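Local coordinates for periplasmic binding protein (Veillonella parvula, PDB 4N01) that probably binds a solute in the periplasm and delivers it to a membrane transporter, as solute-binding proteins of its family do, at residues A[119-122]-A[123-127]; A[139-142]-A[143-146]; A[290-293]-A[294-297]; A[228-231]-A[232-236]. One frame throughout, in Å; residues are numbered along the deposited sequence.

Contact 1 (A[119-122]-A[123-127]); sequences VFMS and VKPDF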
loop_
_atom_site.group_PDB
_atom_site.type_symbol
_atom_site.label_atom_id
_atom_site.label_comp_id
_atom_site.label_asym_id
_atom_site.label_seq_id
_atom_site.Cartn_x
_atom_site.Cartn_y
_atom_site.Cartn_z
ATOM N N VAL A 119 19.312 14.693 -10.372
ATOM C CA VAL A 119 19.564 13.256 -10.300
ATOM C C VAL A 119 18.489 12.481 -11.064
ATOM O O VAL A 119 18.781 11.510 -11.772
ATOM C CB VAL A 119 19.608 12.778 -8.835
ATOM C CG1 VAL A 119 19.635 11.259 -8.761
ATOM C CG2 VAL A 119 20.820 13.368 -8.133
ATOM N N PHE A 120 17.246 12.921 -10.920
ATOM C CA PHE A 120 16.137 12.323 -11.647
ATOM C C PHE A 120 16.395 12.415 -13.152
ATOM O O PHE A 120 16.361 11.405 -13.853
ATOM C CB PHE A 120 14.832 13.021 -11.259
ATOM C CG PHE A 120 13.622 12.541 -12.014
ATOM C CD1 PHE A 120 12.974 11.372 -11.647
ATOM C CD2 PHE A 120 13.113 13.281 -13.075
ATOM C CE1 PHE A 120 11.853 10.937 -12.337
ATOM C CE2 PHE A 120 11.984 12.853 -13.763
ATOM C CZ PHE A 120 11.361 11.681 -13.398
HETATM N N MSE A 121 16.691 13.617 -13.639
HETATM C CA MSE A 121 16.898 13.823 -15.075
HETATM C C MSE A 121 18.143 13.115 -15.604
HETATM O O MSE A 121 18.245 12.846 -16.802
HETATM C CB MSE A 121 16.976 15.320 -15.420
HETATM C CG MSE A 121 15.644 16.059 -15.366
HETATM SE SE MSE A 121 14.195 15.167 -16.326
HETATM C CE MSE A 121 15.002 15.105 -18.110
ATOM N N SER A 122 19.080 12.805 -14.713
ATOM C CA SER A 122 20.359 12.219 -15.125
ATOM C C SER A 122 20.215 10.828 -15.736
ATOM O O SER A 122 21.103 10.381 -16.456
ATOM C CB SER A 122 21.357 12.175 -13.959
ATOM O OG SER A 122 21.079 11.091 -13.084
ATOM N N VAL A 123 19.106 10.141 -15.457
ATOM C CA VAL A 123 18.905 8.802 -16.013
ATOM C C VAL A 123 17.999 8.813 -17.240
ATOM O O VAL A 123 17.548 7.756 -17.694
ATOM C CB VAL A 123 18.359 7.796 -14.976
ATOM C CG1 VAL A 123 19.380 7.571 -13.869
ATOM C CG2 VAL A 123 17.029 8.273 -14.405
ATOM N N LYS A 124 17.762 10.011 -17.766
ATOM C CA LYS A 124 16.927 10.216 -18.952
ATOM C C LYS A 124 15.573 9.518 -18.853
ATOM O O LYS A 124 15.237 8.713 -19.727
ATOM C CB LYS A 124 17.651 9.724 -20.212
ATOM C CG LYS A 124 19.120 10.094 -20.275
ATOM C CD LYS A 124 19.773 9.492 -21.513
ATOM C CE LYS A 124 21.268 9.774 -21.561
ATOM N NZ LYS A 124 21.931 9.029 -22.674
ATOM N N PRO A 125 14.787 9.831 -17.805
ATOM C CA PRO A 125 13.518 9.123 -17.596
ATOM C C PRO A 125 12.499 9.463 -18.674
ATOM O O PRO A 125 12.531 10.570 -19.222
ATOM C CB PRO A 125 13.033 9.676 -16.255
ATOM C CG PRO A 125 13.617 11.056 -16.198
ATOM C CD PRO A 125 14.965 10.938 -16.845
ATOM N N ASP A 126 11.602 8.527 -18.971
ATOM C CA ASP A 126 10.527 8.791 -19.921
ATOM C C ASP A 126 9.170 8.489 -19.294
ATOM O O ASP A 126 8.123 8.793 -19.869
ATOM C CB ASP A 126 10.731 8.018 -21.236
ATOM C CG ASP A 126 10.835 6.502 -21.043
ATOM O OD1 ASP A 126 10.800 6.013 -19.891
ATOM O OD2 ASP A 126 10.980 5.791 -22.067
ATOM N N PHE A 127 9.205 7.925 -18.089
ATOM C CA PHE A 127 7.995 7.530 -17.374
ATOM C C PHE A 127 8.299 7.571 -15.884
ATOM O O PHE A 127 9.379 7.150 -15.464
ATOM C CB PHE A 127 7.604 6.109 -17.789
ATOM C CG PHE A 127 6.410 5.544 -17.055
ATOM C CD1 PHE A 127 5.138 5.652 -17.592
ATOM C CD2 PHE A 127 6.570 4.870 -15.849
ATOM C CE1 PHE A 127 4.034 5.111 -16.930
ATOM C CE2 PHE A 127 5.469 4.321 -15.178
ATOM C CZ PHE A 127 4.202 4.444 -15.727
#
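One face of the Phe-120 ring carries the edge of the Pro-125 ring: Pro-125 CG sits 3.8 Å from the centroid of the Phe-120 ring in a CH-pi contact, displaced toward the rim. There Pro-125 CG comes to 3.4 Å from Phe-120 CE2, while the neighbouring CZ of the phenyl also meets CB of the proline. The phenyl is placed for this by its first torsion, with CG anti to the backbone N (chi1 176°). The same proline CG is also met by Met-121, a selenomethionine whose chain bends twice and brings SE to 4.2 Å from Pro-125 CG, crossing the proline at about a right angle.

A type I beta turn from Met-121 to Lys-124 lies near the end of helix 117-121, with Pro-125 directly after it. Lys-124 N donates to Met-121 O at 3.0 Å, and a weak bond runs from Val-123 N to Phe-120 O at 3.4 Å. Val-123 CG2 also closes on Phe-120 O, at 3.2 Å. Ser-122 OG reaches back to Val-119 O at 2.7 Å. Lys-124 has left-handed backbone angles (phi 50°, psi 57°) and leads into Pro-125, from which the chain runs on to strand 127-129. Behind the turn, Phe-120, Val-123 and Pro-125 all touch Val-67 of strand 66-68.

The carbonyls of Val-119, Phe-120 and Met-121 are thus engaged by local donors, a serine hydroxyl among them and that of Phe-120 weakly, while the proline and phenyl, one over the other, pack on Val-67 of the parallel sheet.

Contact 2 (A[139-142]-A[143-146]); sequences AIPA and DKMI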
loop_
_atom_site.group_PDB
_atom_site.type_symbol
_atom_site.label_atom_id
_atom_site.label_comp_id
_atom_site.label_asym_id
_atom_site.label_seq_id
_atom_site.Cartn_x
_atom_site.Cartn_y
_atom_site.Cartn_z
ATOM N N ALA A 139 8.936 17.170 -3.408
ATOM C CA ALA A 139 9.822 16.296 -4.168
ATOM C C ALA A 139 10.147 16.928 -5.522
ATOM O O ALA A 139 10.873 17.922 -5.593
ATOM C CB ALA A 139 9.192 14.914 -4.338
ATOM N N ILE A 140 9.611 16.364 -6.597
ATOM C CA ILE A 140 9.779 16.970 -7.913
ATOM C C ILE A 140 8.418 17.263 -8.528
ATOM O O ILE A 140 7.703 16.334 -8.914
ATOM C CB ILE A 140 10.561 16.049 -8.860
ATOM C CG1 ILE A 140 11.863 15.606 -8.198
ATOM C CG2 ILE A 140 10.845 16.755 -10.184
ATOM C CD1 ILE A 140 12.707 14.735 -9.082
ATOM N N PRO A 141 8.057 18.556 -8.613
ATOM C CA PRO A 141 6.750 18.966 -9.141
ATOM C C PRO A 141 6.490 18.374 -10.522
ATOM O O PRO A 141 7.374 18.384 -11.388
ATOM C CB PRO A 141 6.870 20.491 -9.231
ATOM C CG PRO A 141 7.867 20.844 -8.165
ATOM C CD PRO A 141 8.870 19.717 -8.203
ATOM N N ALA A 142 5.284 17.847 -10.700
ATOM C CA ALA A 142 4.899 17.164 -11.924
ATOM C C ALA A 142 5.105 18.022 -13.163
ATOM O O ALA A 142 5.539 17.519 -14.194
ATOM C CB ALA A 142 3.450 16.709 -11.829
ATOM N N ASP A 143 4.792 19.310 -13.062
ATOM C CA ASP A 143 4.897 20.209 -14.209
ATOM C C ASP A 143 6.321 20.272 -14.774
ATOM O O ASP A 143 6.507 20.466 -15.977
ATOM C CB ASP A 143 4.400 21.617 -13.845
ATOM C CG ASP A 143 5.359 22.356 -12.926
ATOM O OD1 ASP A 143 6.223 23.103 -13.435
ATOM O OD2 ASP A 143 5.253 22.191 -11.694
ATOM N N LYS A 144 7.321 20.097 -13.912
ATOM C CA LYS A 144 8.712 20.099 -14.359
ATOM C C LYS A 144 9.014 18.850 -15.179
ATOM O O LYS A 144 9.657 18.928 -16.218
ATOM C CB LYS A 144 9.667 20.191 -13.168
ATOM C CG LYS A 144 9.751 21.568 -12.534
ATOM C CD LYS A 144 10.730 21.554 -11.366
ATOM C CE LYS A 144 10.688 22.853 -10.569
ATOM N NZ LYS A 144 11.285 22.692 -9.205
HETATM N N MSE A 145 8.543 17.701 -14.703
HETATM C CA MSE A 145 8.690 16.448 -15.436
HETATM C C MSE A 145 7.952 16.503 -16.766
HETATM O O MSE A 145 8.469 16.092 -17.807
HETATM C CB MSE A 145 8.121 15.292 -14.620
HETATM C CG MSE A 145 8.835 15.026 -13.324
HETATM SE SE MSE A 145 8.174 13.350 -12.633
HETATM C CE MSE A 145 9.183 13.318 -10.955
ATOM N N ILE A 146 6.722 16.998 -16.720
ATOM C CA ILE A 146 5.911 17.120 -17.925
ATOM C C ILE A 146 6.571 18.039 -18.958
ATOM O O ILE A 146 6.515 17.762 -20.154
ATOM C CB ILE A 146 4.464 17.538 -17.561
ATOM C CG1 ILE A 146 3.831 16.433 -16.708
ATOM C CG2 ILE A 146 3.636 17.794 -18.799
ATOM C CD1 ILE A 146 2.475 16.802 -16.096
#
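Backbone bonds from Lys-144 N to Pro-141 O (3.1 Å, bent to 138° at the hydrogen) and from Ile-146 N to Ala-142 O (2.8 Å, nearly straight at 169°) wind the chain into the first turn of helix 142-147, with Pro-141 as its N-cap.

Ile-140, the residue before the cap, meets Met-145, a selenomethionine, through the end of the latter's chain: Met-145 CE touches Ile-140 CB at 3.7 Å, and CG2 of the isoleucine lies beside the same methyl. Met-145 can reach that far because it is extended beyond CG, and the two side chains cross at about a right angle. This pairing of the residues just before the cap and four after it is a hydrophobic staple, and it faces the neighbouring helix, since Ile-140 and Met-145 both also pack on Phe-120 of helix 117-121.

On another side the Pro-141 ring lies alongside the extended Lys-144 chain, both pointing the same way, with Lys-144 NZ 4.0 Å from Pro-141 CD. Asp-143 OD2 approaches Pro-141 CB at 3.4 Å; a carboxylate in the first turn probably suits the positive end of the helix dipole. Ala-142 CB and Ile-146 CD1 lie 4.4 Å apart, and both side chains touch Ile-152 of strand 151-153.

Contact 3 (A[290-293]-A[294-297]); sequences KANP and QLQD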
loop_
_atom_site.group_PDB
_atom_site.type_symbol
_atom_site.label_atom_id
_atom_site.label_comp_id
_atom_site.label_asym_id
_atom_site.label_seq_id
_atom_site.Cartn_x
_atom_site.Cartn_y
_atom_site.Cartn_z
ATOM N N LYS A 290 -0.397 -1.480 26.572
ATOM C CA LYS A 290 -0.638 -2.148 27.847
ATOM C C LYS A 290 -0.443 -1.220 29.032
ATOM O O LYS A 290 -1.083 -1.395 30.062
ATOM C CB LYS A 290 0.304 -3.338 28.021
ATOM C CG LYS A 290 0.023 -4.536 27.130
ATOM C CD LYS A 290 1.076 -5.601 27.429
ATOM C CE LYS A 290 0.707 -6.969 26.905
ATOM N NZ LYS A 290 1.608 -7.995 27.514
ATOM N N ALA A 291 0.445 -0.242 28.890
ATOM C CA ALA A 291 0.808 0.626 30.011
ATOM C C ALA A 291 -0.153 1.803 30.168
ATOM O O ALA A 291 -0.044 2.579 31.120
ATOM C CB ALA A 291 2.230 1.133 29.845
ATOM N N ASN A 292 -1.099 1.918 29.239
ATOM C CA ASN A 292 -2.077 3.006 29.249
ATOM C C ASN A 292 -3.330 2.582 30.023
ATOM O O ASN A 292 -4.113 1.751 29.549
ATOM C CB ASN A 292 -2.433 3.376 27.812
ATOM C CG ASN A 292 -3.263 4.652 27.711
ATOM O OD1 ASN A 292 -3.972 5.034 28.644
ATOM N ND2 ASN A 292 -3.178 5.310 26.565
ATOM N N PRO A 293 -3.523 3.152 31.220
ATOM C CA PRO A 293 -4.621 2.724 32.092
ATOM C C PRO A 293 -5.988 2.949 31.447
ATOM O O PRO A 293 -6.937 2.242 31.773
ATOM C CB PRO A 293 -4.468 3.621 33.326
ATOM C CG PRO A 293 -3.068 4.153 33.259
ATOM C CD PRO A 293 -2.741 4.252 31.804
ATOM N N GLN A 294 -6.086 3.903 30.528
ATOM C CA GLN A 294 -7.370 4.198 29.892
ATOM C C GLN A 294 -7.852 3.056 28.996
ATOM O O GLN A 294 -9.046 2.944 28.730
ATOM C CB GLN A 294 -7.288 5.497 29.075
ATOM C CG GLN A 294 -8.628 6.241 28.956
ATOM C CD GLN A 294 -8.589 7.427 28.000
ATOM O OE1 GLN A 294 -7.540 7.770 27.450
ATOM N NE2 GLN A 294 -9.745 8.058 27.794
ATOM N N LEU A 295 -6.934 2.204 28.550
ATOM C CA LEU A 295 -7.246 1.211 27.515
ATOM C C LEU A 295 -7.426 -0.199 28.069
ATOM O O LEU A 295 -7.623 -1.153 27.305
ATOM C CB LEU A 295 -6.119 1.183 26.482
ATOM C CG LEU A 295 -5.745 2.548 25.902
ATOM C CD1 LEU A 295 -4.614 2.403 24.890
ATOM C CD2 LEU A 295 -6.978 3.193 25.254
ATOM N N GLN A 296 -7.371 -0.329 29.385
ATOM C CA GLN A 296 -7.235 -1.651 29.982
ATOM C C GLN A 296 -8.460 -2.553 29.893
ATOM O O GLN A 296 -8.342 -3.769 30.035
ATOM C CB GLN A 296 -6.720 -1.566 31.422
ATOM C CG GLN A 296 -5.208 -1.711 31.509
ATOM C CD GLN A 296 -4.676 -2.931 30.755
ATOM O OE1 GLN A 296 -3.591 -2.884 30.175
ATOM N NE2 GLN A 296 -5.429 -4.035 30.781
ATOM N N ASP A 297 -9.624 -1.973 29.642
ATOM C CA ASP A 297 -10.834 -2.781 29.509
ATOM C C ASP A 297 -11.261 -3.027 28.057
ATOM O O ASP A 297 -12.276 -3.666 27.808
ATOM C CB ASP A 297 -11.974 -2.213 30.355
ATOM C CG ASP A 297 -11.673 -2.265 31.843
ATOM O OD1 ASP A 297 -10.797 -3.062 32.254
ATOM O OD2 ASP A 297 -12.316 -1.512 32.602
HETATM O O HOH W 1 -4.752 7.689 27.279
#
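Asn-292 and Gln-294 form an Asx turn in the loop between helices 280-290 and 299-303, at the surface of the domain built on the sheet 238-240, 209-214, 266-270 and 306-309.

Of two direct hydrogen bonds, the first defines this turn: the side-chain carbonyl OD1 of Asn-292 accepts from Gln-294 N at 3.0 Å, the donor tilted 30° from the amide plane. A second, main-chain bond runs from Leu-295 N to Asn-292 O, also at 3.0 Å. One residue therefore grips two successive N-H groups with its two carbonyls. With CG anti to the backbone N (chi1 -170°), the Asn-292 amide is swung forward over the turn that it closes.

A water adds a third link: it accepts from Asn-292 ND2 at 2.9 Å and donates to Gln-294 OE1 at 2.8 Å, between side chains that run the same way with their amide planes 41° apart. The other end of the Gln-294 amide, NE2, is tied to Glu-257 of helix 256-262.

Van der Waals contact is made by Leu-295, which is buried and rests, like Asn-292, on Trp-256. Its isobutyl group lies against the Asn-292 amide, with Leu-295 CG 3.7 Å from Asn-292 CG and Leu-295 CD1 3.6 Å from Asn-292 ND2.

Contact 4 (A[228-231]-A[232-236]); sequences YTTN and ILKLI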
loop_
_atom_site.group_PDB
_atom_site.type_symbol
_atom_site.label_atom_id
_atom_site.label_comp_id
_atom_site.label_asym_id
_atom_site.label_seq_id
_atom_site.Cartn_x
_atom_site.Cartn_y
_atom_site.Cartn_z
ATOM N N TYR A 228 -8.585 2.224 1.227
ATOM C CA TYR A 228 -7.998 0.931 0.909
ATOM C C TYR A 228 -7.869 -0.028 2.096
ATOM O O TYR A 228 -8.322 -1.180 2.028
ATOM C CB TYR A 228 -6.641 1.131 0.229
ATOM C CG TYR A 228 -6.100 -0.124 -0.385
ATOM C CD1 TYR A 228 -6.500 -0.516 -1.655
ATOM C CD2 TYR A 228 -5.196 -0.921 0.304
ATOM C CE1 TYR A 228 -6.003 -1.668 -2.232
ATOM C CE2 TYR A 228 -4.686 -2.075 -0.266
ATOM C CZ TYR A 228 -5.096 -2.437 -1.533
ATOM O OH TYR A 228 -4.603 -3.585 -2.103
ATOM N N THR A 229 -7.255 0.428 3.186
ATOM C CA THR A 229 -6.987 -0.459 4.314
ATOM C C THR A 229 -8.297 -1.011 4.880
ATOM O O THR A 229 -8.415 -2.205 5.176
ATOM C CB THR A 229 -6.219 0.270 5.432
ATOM O OG1 THR A 229 -4.929 0.675 4.943
ATOM C CG2 THR A 229 -6.034 -0.647 6.643
ATOM N N THR A 230 -9.287 -0.141 5.015
ATOM C CA THR A 230 -10.590 -0.558 5.513
ATOM C C THR A 230 -11.238 -1.560 4.569
ATOM O O THR A 230 -11.764 -2.591 4.997
ATOM C CB THR A 230 -11.495 0.669 5.655
ATOM O OG1 THR A 230 -11.006 1.466 6.741
ATOM C CG2 THR A 230 -12.936 0.253 5.927
ATOM N N ASN A 231 -11.196 -1.262 3.275
ATOM C CA ASN A 231 -11.863 -2.111 2.296
ATOM C C ASN A 231 -11.262 -3.502 2.127
ATOM O O ASN A 231 -11.994 -4.467 1.934
ATOM C CB ASN A 231 -11.956 -1.388 0.958
ATOM C CG ASN A 231 -12.913 -0.236 1.018
ATOM O OD1 ASN A 231 -13.898 -0.286 1.766
ATOM N ND2 ASN A 231 -12.636 0.821 0.261
ATOM N N ILE A 232 -9.940 -3.622 2.212
ATOM C CA ILE A 232 -9.324 -4.942 2.064
ATOM C C ILE A 232 -9.546 -5.796 3.320
ATOM O O ILE A 232 -9.752 -7.006 3.230
ATOM C CB ILE A 232 -7.826 -4.857 1.699
ATOM C CG1 ILE A 232 -7.036 -4.121 2.786
ATOM C CG2 ILE A 232 -7.670 -4.145 0.365
ATOM C CD1 ILE A 232 -5.791 -4.820 3.219
ATOM N N LEU A 233 -9.537 -5.166 4.492
ATOM C CA LEU A 233 -9.797 -5.894 5.735
ATOM C C LEU A 233 -11.226 -6.427 5.801
ATOM O O LEU A 233 -11.472 -7.497 6.364
ATOM C CB LEU A 233 -9.484 -5.022 6.974
ATOM C CG LEU A 233 -7.987 -4.757 7.178
ATOM C CD1 LEU A 233 -7.780 -3.788 8.346
ATOM C CD2 LEU A 233 -7.242 -6.071 7.417
ATOM N N LYS A 234 -12.167 -5.714 5.193
ATOM C CA LYS A 234 -13.544 -6.205 5.133
ATOM C C LYS A 234 -13.642 -7.538 4.378
ATOM O O LYS A 234 -14.542 -8.342 4.632
ATOM C CB LYS A 234 -14.470 -5.155 4.506
ATOM C CG LYS A 234 -14.814 -4.021 5.459
ATOM C CD LYS A 234 -15.785 -3.023 4.843
ATOM C CE LYS A 234 -16.303 -2.065 5.918
ATOM N NZ LYS A 234 -17.012 -0.879 5.352
ATOM N N LEU A 235 -12.710 -7.783 3.466
ATOM C CA LEU A 235 -12.721 -9.036 2.698
ATOM C C LEU A 235 -12.529 -10.293 3.563
ATOM O O LEU A 235 -12.901 -11.396 3.142
ATOM C CB LEU A 235 -11.647 -9.010 1.602
ATOM C CG LEU A 235 -11.828 -7.978 0.490
ATOM C CD1 LEU A 235 -10.586 -8.020 -0.403
ATOM C CD2 LEU A 235 -13.089 -8.238 -0.330
ATOM N N ILE A 236 -11.936 -10.140 4.745
ATOM C CA ILE A 236 -11.706 -11.286 5.626
ATOM C C ILE A 236 -12.459 -11.143 6.939
ATOM O O ILE A 236 -12.033 -11.668 7.967
ATOM C CB ILE A 236 -10.206 -11.523 5.933
ATOM C CG1 ILE A 236 -9.566 -10.260 6.524
ATOM C CG2 ILE A 236 -9.466 -11.984 4.674
ATOM C CD1 ILE A 236 -8.152 -10.517 7.129
HETATM O O HOH W 2 -15.903 0.464 3.336
#
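Tyr-228 and Ile-232 make a CH-pi contact, largely buried, one turn apart on helix 228-234, which leads from strand 221-224 to strand 238-240. Ile-232 CG2 stands over one face of the phenol, 3.8 Å from the centroid of the Tyr-228 ring and 18° off its normal, leaning toward the hydroxyl end, where CG2 comes to 3.6 Å from Tyr-228 CZ. The turn about chi1 (60°) sets CG2 beside the backbone N, facing the ring, and packs CG1 of Ile-232 against Tyr-228 O at 3.3 Å.

Regular helical bonds tie Ile-232 N to Tyr-228 O, Leu-233 N to Thr-229 O and Lys-234 N to Thr-230 O. Methyl CG2 of Thr-229 runs alongside Leu-233, 4.0 Å from Leu-233 CD1. Thr-230 CG2 similarly flanks the Lys-234 chain. A water spans the more open side, donating to Asn-231 OD1 and accepting from Lys-234 NZ, 2.7 Å from each of those atoms.

The remaining polar groups find partners elsewhere: Tyr-228 OH at Thr-320, Thr-229 OG1 at Ile-314 O, Thr-230 OG1 at Phe-225 O and Asn-231 ND2 at Ala-163 O. One methyl thus meets the ring face within the helix, while three hydroxyls and the Asn-231 amide nitrogen bond to residues outside helix 228-234.

Along the chain the order is contact 1, contact 2, contact 4, contact 3. Contacts 1 and 2 belong to the part built on the five-stranded parallel sheet; their centres lie about 12 Å apart and they touch, Phe-120 CB meeting Ile-140 CD1 at 3.5 Å and Phe-120 CZ meeting Met-145 CE at 3.7 Å, so helices 117-121 and 142-147 pack together. Contacts 3 and 4 belong to the part with the four-stranded parallel sheet, centres about 27 Å apart. Between the parts the centres of contacts 1 and 3 are about 51 Å apart, on opposite sides of the chain's centre. Such two-lobed alpha/beta architecture is consistent with solute binding in a cleft between the lobes.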